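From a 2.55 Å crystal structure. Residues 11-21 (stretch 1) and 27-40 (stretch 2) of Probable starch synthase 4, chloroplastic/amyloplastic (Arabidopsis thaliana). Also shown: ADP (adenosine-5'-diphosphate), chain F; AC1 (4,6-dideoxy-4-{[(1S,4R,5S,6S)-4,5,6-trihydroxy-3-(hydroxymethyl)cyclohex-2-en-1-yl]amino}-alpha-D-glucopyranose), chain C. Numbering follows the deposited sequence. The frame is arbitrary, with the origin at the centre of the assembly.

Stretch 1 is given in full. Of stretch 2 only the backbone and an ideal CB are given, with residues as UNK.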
# COMPACT_ATOMS: atom_id res chain seq x y z
N TYR A 11 8.45 -19.23 11.70
CA TYR A 11 7.27 -18.68 12.33
C TYR A 11 7.42 -17.15 12.27
O TYR A 11 8.31 -16.56 12.91
CB TYR A 11 7.13 -19.20 13.76
CG TYR A 11 6.00 -18.60 14.61
CD1 TYR A 11 4.90 -17.94 14.03
CD2 TYR A 11 6.02 -18.72 16.00
CE1 TYR A 11 3.88 -17.43 14.82
CE2 TYR A 11 5.03 -18.19 16.79
CZ TYR A 11 3.95 -17.56 16.21
OH TYR A 11 2.98 -17.03 16.99
N VAL A 12 6.56 -16.53 11.47
CA VAL A 12 6.64 -15.11 11.12
C VAL A 12 5.38 -14.39 11.60
O VAL A 12 4.27 -14.74 11.18
CB VAL A 12 6.72 -14.97 9.59
CG1 VAL A 12 6.91 -13.52 9.20
CG2 VAL A 12 7.82 -15.86 9.03
N VAL A 13 5.56 -13.39 12.45
CA VAL A 13 4.45 -12.54 12.88
C VAL A 13 4.54 -11.14 12.25
O VAL A 13 5.59 -10.51 12.29
CB VAL A 13 4.36 -12.43 14.41
CG1 VAL A 13 3.16 -11.59 14.83
CG2 VAL A 13 4.19 -13.82 14.99
N HIS A 14 3.45 -10.67 11.65
CA HIS A 14 3.37 -9.32 11.08
C HIS A 14 2.51 -8.48 12.00
O HIS A 14 1.39 -8.86 12.33
CB HIS A 14 2.76 -9.32 9.68
CG HIS A 14 3.66 -9.87 8.64
ND1 HIS A 14 4.35 -9.08 7.76
CD2 HIS A 14 4.02 -11.15 8.36
CE1 HIS A 14 5.10 -9.84 6.98
NE2 HIS A 14 4.91 -11.10 7.32
N ILE A 15 3.02 -7.34 12.41
CA ILE A 15 2.27 -6.41 13.22
C ILE A 15 2.09 -5.18 12.34
O ILE A 15 3.07 -4.62 11.86
CB ILE A 15 3.03 -6.05 14.52
CG1 ILE A 15 3.23 -7.31 15.38
CG2 ILE A 15 2.33 -4.96 15.31
CD1 ILE A 15 4.28 -7.16 16.47
N ALA A 16 0.85 -4.77 12.12
CA ALA A 16 0.56 -3.65 11.24
C ALA A 16 -0.76 -3.01 11.58
O ALA A 16 -1.58 -3.61 12.28
CB ALA A 16 0.53 -4.14 9.80
N ALA A 17 -0.97 -1.82 11.05
CA ALA A 17 -2.24 -1.11 11.24
C ALA A 17 -3.29 -1.46 10.21
O ALA A 17 -4.44 -1.09 10.39
CB ALA A 17 -2.00 0.40 11.24
N GLU A 18 -2.91 -2.18 9.15
CA GLU A 18 -3.83 -2.59 8.09
C GLU A 18 -3.59 -4.01 7.59
O GLU A 18 -2.47 -4.52 7.62
CB GLU A 18 -3.68 -1.70 6.84
CG GLU A 18 -4.04 -0.24 7.01
CD GLU A 18 -3.72 0.54 5.72
OE1 GLU A 18 -4.24 0.19 4.63
OE2 GLU A 18 -2.93 1.50 5.81
N MET A 19 -4.67 -4.59 7.08
CA MET A 19 -4.62 -5.80 6.29
C MET A 19 -5.86 -5.85 5.40
O MET A 19 -7.00 -5.77 5.87
CB MET A 19 -4.60 -7.03 7.18
CG MET A 19 -4.31 -8.33 6.41
SD MET A 19 -4.71 -9.79 7.37
CE MET A 19 -4.70 -11.01 6.07
N ALA A 20 -5.62 -6.00 4.11
CA ALA A 20 -6.70 -6.11 3.14
C ALA A 20 -7.34 -7.50 3.27
O ALA A 20 -6.60 -8.48 3.39
CB ALA A 20 -6.16 -5.89 1.74
N PRO A 21 -8.67 -7.61 3.24
CA PRO A 21 -9.67 -6.53 3.03
C PRO A 21 -10.29 -5.95 4.30
O PRO A 21 -10.95 -4.96 4.21
CB PRO A 21 -10.79 -7.25 2.28
CG PRO A 21 -10.73 -8.64 2.84
CD PRO A 21 -9.30 -8.94 3.22
N UNK A 27 -2.33 0.83 -0.09
CA UNK A 27 -1.48 -0.25 -0.48
C UNK A 27 -0.85 -1.06 0.65
O UNK A 27 -0.49 -2.22 0.45
CB UNK A 27 -0.37 0.31 -1.37
N UNK A 28 -0.67 -0.43 1.81
CA UNK A 28 -0.06 -1.10 2.96
C UNK A 28 -0.87 -2.33 3.33
O UNK A 28 -0.35 -3.43 3.39
CB UNK A 28 0.04 -0.15 4.16
N UNK A 29 -2.15 -2.12 3.53
CA UNK A 29 -3.06 -3.22 3.76
C UNK A 29 -2.98 -4.31 2.71
O UNK A 29 -3.10 -5.47 3.05
CB UNK A 29 -4.49 -2.69 3.83
N UNK A 30 -2.85 -3.94 1.43
CA UNK A 30 -2.75 -4.92 0.35
C UNK A 30 -1.51 -5.78 0.49
O UNK A 30 -1.56 -7.01 0.31
CB UNK A 30 -2.74 -4.22 -1.01
N UNK A 31 -0.40 -5.11 0.81
CA UNK A 31 0.89 -5.74 0.93
C UNK A 31 0.95 -6.72 2.10
O UNK A 31 1.48 -7.83 1.96
CB UNK A 31 1.97 -4.67 1.08
N UNK A 32 0.40 -6.33 3.24
CA UNK A 32 0.45 -7.19 4.42
C UNK A 32 -0.21 -8.52 4.09
O UNK A 32 0.37 -9.55 4.36
CB UNK A 32 -0.23 -6.53 5.62
N UNK A 33 -1.40 -8.48 3.49
CA UNK A 33 -2.12 -9.70 3.08
C UNK A 33 -1.37 -10.49 1.98
O UNK A 33 -1.20 -11.71 2.06
CB UNK A 33 -3.52 -9.33 2.58
N UNK A 34 -0.91 -9.77 0.97
CA UNK A 34 -0.29 -10.40 -0.18
C UNK A 34 1.02 -11.09 0.12
O UNK A 34 1.22 -12.25 -0.27
CB UNK A 34 -0.06 -9.35 -1.27
N UNK A 35 1.91 -10.39 0.82
CA UNK A 35 3.16 -10.98 1.30
C UNK A 35 2.90 -12.08 2.33
O UNK A 35 3.55 -13.11 2.29
CB UNK A 35 4.06 -9.90 1.91
N UNK A 36 1.93 -11.84 3.23
CA UNK A 36 1.50 -12.85 4.18
C UNK A 36 1.15 -14.18 3.52
O UNK A 36 1.66 -15.23 3.92
CB UNK A 36 0.29 -12.33 4.97
N UNK A 37 0.30 -14.13 2.50
CA UNK A 37 -0.15 -15.34 1.81
C UNK A 37 0.99 -15.99 1.04
O UNK A 37 1.10 -17.20 1.06
CB UNK A 37 -1.30 -15.02 0.86
N UNK A 38 1.83 -15.19 0.38
CA UNK A 38 2.96 -15.74 -0.37
C UNK A 38 3.88 -16.52 0.55
O UNK A 38 4.32 -17.60 0.20
CB UNK A 38 3.74 -14.63 -1.07
N UNK A 39 4.14 -15.97 1.74
CA UNK A 39 4.95 -16.64 2.76
C UNK A 39 4.28 -17.92 3.27
O UNK A 39 4.94 -18.96 3.40
CB UNK A 39 5.21 -15.69 3.93
N UNK A 40 2.99 -17.84 3.54
CA UNK A 40 2.24 -19.05 3.90
C UNK A 40 2.32 -20.17 2.82
O UNK A 40 2.48 -21.31 3.18
CB UNK A 40 0.78 -18.68 4.14
PB ADP F . -1.38 4.18 -1.91
O1B ADP F . -0.82 3.15 -0.97
O2B ADP F . -2.85 4.47 -1.79
O3B ADP F . -0.56 5.45 -1.88
PA ADP F . -1.08 2.03 -3.81
O1A ADP F . -1.12 2.01 -5.31
O2A ADP F . 0.14 1.39 -3.20
O3A ADP F . -1.23 3.58 -3.40
O5' ADP F . -2.37 1.31 -3.18
C5' ADP F . -3.70 1.73 -3.49
C4' ADP F . -4.77 0.65 -3.24
O4' ADP F . -5.98 1.26 -2.79
C3' ADP F . -5.18 -0.09 -4.50
O3' ADP F . -5.67 -1.37 -4.13
C2' ADP F . -6.33 0.73 -5.04
O2' ADP F . -7.19 -0.02 -5.87
C1' ADP F . -7.02 1.12 -3.76
N9 ADP F . -7.75 2.40 -3.85
C8 ADP F . -7.24 3.63 -3.80
N7 ADP F . -8.23 4.55 -3.86
C5 ADP F . -9.40 3.91 -3.93
C6 ADP F . -10.85 4.27 -4.02
N6 ADP F . -11.22 5.58 -4.06
N1 ADP F . -11.75 3.25 -4.08
C2 ADP F . -11.35 1.96 -4.07
N3 ADP F . -10.07 1.57 -4.00
C4 ADP F . -9.07 2.48 -3.93
C1 AC1 C . -0.48 4.99 5.04
O2 AC1 C . 1.76 4.73 5.93
C2 AC1 C . 0.89 4.33 4.86
C4A AC1 C . 3.04 1.92 -1.76
C3 AC1 C . 1.48 4.64 3.47
O3 AC1 C . 2.72 3.93 3.38
C4 AC1 C . 0.48 4.22 2.38
N4A AC1 C . 0.97 4.40 1.00
C5 AC1 C . -0.79 5.02 2.65
O5 AC1 C . -1.32 4.67 3.93
C6 AC1 C . -1.91 4.73 1.66
C1B AC1 C . 2.14 3.70 0.44
C2B AC1 C . 2.63 4.27 -0.91
O2B AC1 C . 2.01 5.53 -1.26
C3B AC1 C . 2.51 3.31 -2.09
O3B AC1 C . 3.37 3.81 -3.11
O4 AC1 C . 2.81 1.06 -2.88
C5B AC1 C . 2.42 1.38 -0.51
C7B AC1 C . 1.97 2.19 0.45
C6B AC1 C . 2.37 -0.11 -0.28
O6B AC1 C . 3.70 -0.66 -0.21

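Stretch 2 is a helix nearly antiparallel to strand 11-15.

Position 27 points away. An ideal CB would lie 2.2 Å from ADP O2A, a clash, so only glycine suits. It is Gly 27, and its N donates to ADP O1B at 2.9 Å.

Position 28 points toward stretch 1, its ideal CB 3.8 Å from Glu 18 OE2. The methyl of Ala 16 and the stem of Glu 18 invite a medium apolar chain. It is Leu 28. Its CD2 lies 3.7 Å from Glu 18 CB.

At position 29 an ideal CB would sit 3.0 Å from Glu 18 OE1, a clash. Glycine fits best. It is Gly 29. Its O accepts from Ala 20 N at 2.8 Å, and its N makes a weak hydrogen bond to Glu 18 OE1 at 3.3 Å.

Position 30 points away, with the ADP ribose nearby. A short polar acceptor would suit, among others. It is Asp 30, whose OD2 accepts from ADP O3' at 2.8 Å.

Position 31 points away and leaves the choice open. It is Val 31.

Position 32 points toward stretch 1, its ideal CB 3.6 Å from Glu 18 O. Ala 16 and Met 19 offer apolar surface, suiting valine, isoleucine or alanine. It is Val 32. Its CG2 meets Ala 16 CB at 3.9 Å.

At position 33 the ideal CB is 3.3 Å from Ala 20 O, which is tight. A small residue is favoured. It is Ala 33, with CB 4.0 Å from Met 19 CE.

Position 34 points sideways. A CB would be crowded by the O of position 30. Glycine is easiest, a small residue possible. It is Gly 34.

Position 35 points sideways, its ideal CB 5.2 Å from His 14 CE1. A longer apolar chain could reach the ring. It is Leu 35, with CD2 4.2 Å from His 14 CE1.

At position 36 an ideal CB would clash with Val 32 O. Glycine suits best. It is Gly 36.

Positions 37, 38 and 40 have nothing of stretch 1 near the ideal CB, so polar or apolar chains could serve. They are Lys 37, Ala 38 and Gln 40.

Position 39 points toward Val 12 and His 14, with room for a long apolar chain. It is Leu 39. Its CD1 sits at the ring edge, 3.7 Å from His 14 NE2.

Stretch 2, residues 27-40: GLGDVVAGLGKALQ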
# COMPACT_ATOMS: atom_id res chain seq x y z
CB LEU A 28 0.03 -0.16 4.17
CG LEU A 28 0.90 -0.76 5.30
CD1 LEU A 28 1.86 0.28 5.90
CD2 LEU A 28 0.02 -1.34 6.37
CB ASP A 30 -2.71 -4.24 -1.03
CG ASP A 30 -4.07 -3.80 -1.52
OD1 ASP A 30 -5.11 -4.11 -0.92
OD2 ASP A 30 -4.11 -3.15 -2.58
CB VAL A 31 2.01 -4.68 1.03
CG1 VAL A 31 3.36 -5.31 1.41
CG2 VAL A 31 2.11 -3.94 -0.33
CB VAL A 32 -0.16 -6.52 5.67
CG1 VAL A 32 -0.33 -7.52 6.81
CG2 VAL A 32 0.74 -5.38 6.10
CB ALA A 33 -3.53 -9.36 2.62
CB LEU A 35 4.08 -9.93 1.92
CG LEU A 35 5.41 -10.42 2.49
CD1 LEU A 35 6.23 -11.17 1.45
CD2 LEU A 35 6.18 -9.21 2.99
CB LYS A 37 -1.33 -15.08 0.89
CG LYS A 37 -2.58 -14.66 1.65
CD LYS A 37 -3.58 -13.83 0.81
CE LYS A 37 -4.48 -14.73 -0.03
NZ LYS A 37 -5.66 -14.01 -0.57
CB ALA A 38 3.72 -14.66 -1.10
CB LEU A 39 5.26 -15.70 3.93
CG LEU A 39 6.17 -14.49 3.65
CD1 LEU A 39 6.13 -13.52 4.81
CD2 LEU A 39 7.60 -14.87 3.32
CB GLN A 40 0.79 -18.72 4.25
CG GLN A 40 0.08 -19.81 5.04
CD GLN A 40 -1.41 -19.56 5.14
OE1 GLN A 40 -2.15 -19.74 4.17
NE2 GLN A 40 -1.87 -19.16 6.33
O HOH W 1 -2.27 1.66 3.07
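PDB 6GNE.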